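Local coordinates for sulfur oxidation protein SOXB (Thermus thermophilus, PDB 2WDD) that probably hydrolyses the sulfur-sulfur bond of cysteine S-thiosulfonate in the Sox sulfur oxidation pathway, using a pair of manganese ions, at residues A213-S218 against N256-L261. Residues are numbered along the deposited sequence; the frame is centred on the assembly and turned at random.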
ATOM      1  N   ALA A 213     -20.968  14.512  -4.065  1.00 12.34           N
ATOM      2  CA  ALA A 213     -21.103  13.054  -4.017  1.00 12.25           C
ATOM      3  C   ALA A 213     -19.730  12.410  -3.814  1.00 15.07           C
ATOM      4  O   ALA A 213     -18.770  12.771  -4.492  1.00 15.18           O
ATOM      5  CB  ALA A 213     -21.704  12.531  -5.317  1.00 13.14           C
ATOM      6  N   VAL A 214     -19.674  11.414  -2.929  1.00 10.73           N
ATOM      7  CA  VAL A 214     -18.473  10.598  -2.734  1.00 10.11           C
ATOM      8  C   VAL A 214     -18.880   9.225  -3.273  1.00 13.10           C
ATOM      9  O   VAL A 214     -19.800   8.589  -2.740  1.00 13.00           O
ATOM     10  CB  VAL A 214     -18.072  10.480  -1.253  1.00 12.50           C
ATOM     11  CG1 VAL A 214     -16.858   9.534  -1.082  1.00 11.84           C
ATOM     12  CG2 VAL A 214     -17.738  11.840  -0.662  1.00 12.18           C
ATOM     13  N   VAL A 215     -18.249   8.807  -4.366  1.00 10.48           N
ATOM     14  CA  VAL A 215     -18.509   7.506  -4.981  1.00  9.99           C
ATOM     15  C   VAL A 215     -17.362   6.602  -4.546  1.00 13.07           C
ATOM     16  O   VAL A 215     -16.220   7.051  -4.491  1.00 12.86           O
ATOM     17  CB  VAL A 215     -18.536   7.614  -6.525  1.00 12.92           C
ATOM     18  CG1 VAL A 215     -18.803   6.250  -7.182  1.00 12.74           C
ATOM     19  CG2 VAL A 215     -19.550   8.674  -6.974  1.00 12.89           C
ATOM     20  N   GLY A 216     -17.648   5.347  -4.218  1.00 10.61           N
ATOM     21  CA  GLY A 216     -16.588   4.438  -3.818  1.00 10.83           C
ATOM     22  C   GLY A 216     -16.275   3.352  -4.833  1.00 12.88           C
ATOM     23  O   GLY A 216     -17.154   2.828  -5.516  1.00 12.38           O
ATOM     24  N   ALA A 217     -15.001   2.989  -4.906  1.00  9.75           N
ATOM     25  CA  ALA A 217     -14.562   1.888  -5.764  1.00  9.66           C
ATOM     26  C   ALA A 217     -13.560   1.031  -5.007  1.00 11.90           C
ATOM     27  O   ALA A 217     -12.560   1.538  -4.506  1.00 10.77           O
ATOM     28  CB  ALA A 217     -13.945   2.396  -7.053  1.00 10.94           C
ATOM     29  N   SER A 218     -13.875  -0.254  -4.865  1.00  9.43           N
ATOM     30  CA  SER A 218     -12.954  -1.192  -4.226  1.00  9.05           C
ATOM     31  C   SER A 218     -12.040  -1.830  -5.280  1.00 11.96           C
ATOM     32  O   SER A 218     -12.310  -1.780  -6.480  1.00 11.19           O
ATOM     33  CB  SER A 218     -13.725  -2.267  -3.463  1.00 10.65           C
ATOM     34  OG  SER A 218     -14.216  -1.740  -2.246  1.00 12.76           O
ATOM     35  N   ASN A 256     -23.391  18.471  -7.307  1.00 17.96           N
ATOM     36  CA  ASN A 256     -22.723  19.485  -8.129  1.00 17.73           C
ATOM     37  C   ASN A 256     -21.328  18.992  -8.497  1.00 20.54           C
ATOM     38  O   ASN A 256     -20.828  19.272  -9.587  1.00 19.12           O
ATOM     39  CB  ASN A 256     -22.597  20.798  -7.361  1.00 18.02           C
ATOM     40  CG  ASN A 256     -23.946  21.383  -7.002  1.00 27.48           C
ATOM     41  OD1 ASN A 256     -24.342  21.389  -5.839  1.00 24.41           O
ATOM     42  ND2 ASN A 256     -24.690  21.802  -8.014  1.00 23.36           N
ATOM     43  N   ALA A 257     -20.712  18.257  -7.574  1.00 16.22           N
ATOM     44  CA  ALA A 257     -19.357  17.750  -7.772  1.00 15.14           C
ATOM     45  C   ALA A 257     -19.295  16.286  -7.386  1.00 16.25           C
ATOM     46  O   ALA A 257     -20.056  15.837  -6.536  1.00 16.61           O
ATOM     47  CB  ALA A 257     -18.361  18.550  -6.948  1.00 15.44           C
ATOM     48  N   VAL A 258     -18.384  15.551  -8.013  1.00 13.29           N
ATOM     49  CA  VAL A 258     -18.260  14.123  -7.758  1.00 11.97           C
ATOM     50  C   VAL A 258     -16.821  13.740  -7.431  1.00 14.33           C
ATOM     51  O   VAL A 258     -15.905  14.040  -8.190  1.00 13.70           O
ATOM     52  CB  VAL A 258     -18.792  13.307  -8.958  1.00 14.72           C
ATOM     53  CG1 VAL A 258     -18.525  11.801  -8.765  1.00 13.77           C
ATOM     54  CG2 VAL A 258     -20.287  13.568  -9.163  1.00 14.99           C
ATOM     55  N   VAL A 259     -16.642  13.088  -6.291  1.00 10.71           N
ATOM     56  CA  VAL A 259     -15.330  12.628  -5.845  0.50  9.46           C
ATOM     57  C   VAL A 259     -15.357  11.104  -5.839  1.00 14.09           C
ATOM     58  O   VAL A 259     -16.263  10.517  -5.252  1.00 12.97           O
ATOM     59  CB  VAL A 259     -15.025  13.135  -4.417  0.50 11.85           C
ATOM     60  CG1 VAL A 259     -13.649  12.631  -3.937  0.50 11.81           C
ATOM     61  CG2 VAL A 259     -15.121  14.658  -4.346  0.50 10.96           C
ATOM     62  N   LEU A 260     -14.367  10.471  -6.468  1.00 11.42           N
ATOM     63  CA  LEU A 260     -14.277   9.012  -6.442  1.00 10.21           C
ATOM     64  C   LEU A 260     -13.234   8.621  -5.392  1.00 11.98           C
ATOM     65  O   LEU A 260     -12.077   8.976  -5.532  1.00 10.12           O
ATOM     66  CB  LEU A 260     -13.858   8.447  -7.808  1.00  9.92           C
ATOM     67  CG  LEU A 260     -13.675   6.920  -7.845  1.00 12.85           C
ATOM     68  CD1 LEU A 260     -15.034   6.225  -7.691  1.00 13.07           C
ATOM     69  CD2 LEU A 260     -13.003   6.483  -9.129  1.00 12.18           C
ATOM     70  N   LEU A 261     -13.663   7.935  -4.330  1.00 10.19           N
ATOM     71  CA  LEU A 261     -12.776   7.425  -3.275  1.00  9.72           C
ATOM     72  C   LEU A 261     -12.418   6.037  -3.793  1.00 11.70           C
ATOM     73  O   LEU A 261     -13.251   5.130  -3.790  1.00 10.72           O
ATOM     74  CB  LEU A 261     -13.548   7.294  -1.955  1.00  9.33           C
ATOM     75  CG  LEU A 261     -12.811   6.764  -0.722  1.00 11.77           C
ATOM     76  CD1 LEU A 261     -11.582   7.606  -0.399  1.00 10.36           C
ATOM     77  CD2 LEU A 261     -13.771   6.750   0.457  1.00 11.63           C
TER
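Strands 213-217 and 257-261 run parallel at 27°, with A213 beside V258 and V215 beside L260, joined by five backbone hydrogen bonds that link A213, V215 and A217 to A257, V259 and L261. The ladder starts with A213 N on A257 O (2.9 Å) and ends with A217 N on L261 O (3.0 Å), the latter bent to 154° at the hydrogen. Between them, L261 N meets V215 O at 2.7 Å, almost in line with the carbonyl bond. V215 O also receives a CA-H contact from L260. On the face carrying A213, V215, V258 and L260, V215 divides its two methyls between V258 and L260: CG2 lies 3.7 Å from V258 CG1, while CG1 lies 3.8 Å from L260 CD1. In L260, CG is anti to the backbone N and the turn at chi2 (69°) brings CD1 toward the partner strand, where it meets A217 CB at 4.0 Å.

The strands are neighbours in a six-stranded mixed sheet of the two-sheet metallophosphoesterase-like core of the 5'-nucleotidase family, linked through helix 240-252 in a beta-alpha-beta connection; strand 202-207 flanks 213-217, and strand 281-284 flanks 257-261. Contact is sparser on the other face, where V214 CG1 rests 4.1 Å from L261 CB and G216 brings no side chain. L261 packs there against L283. Just past L261, H263 binds manganese and shares a backbone hydrogen bond with A217.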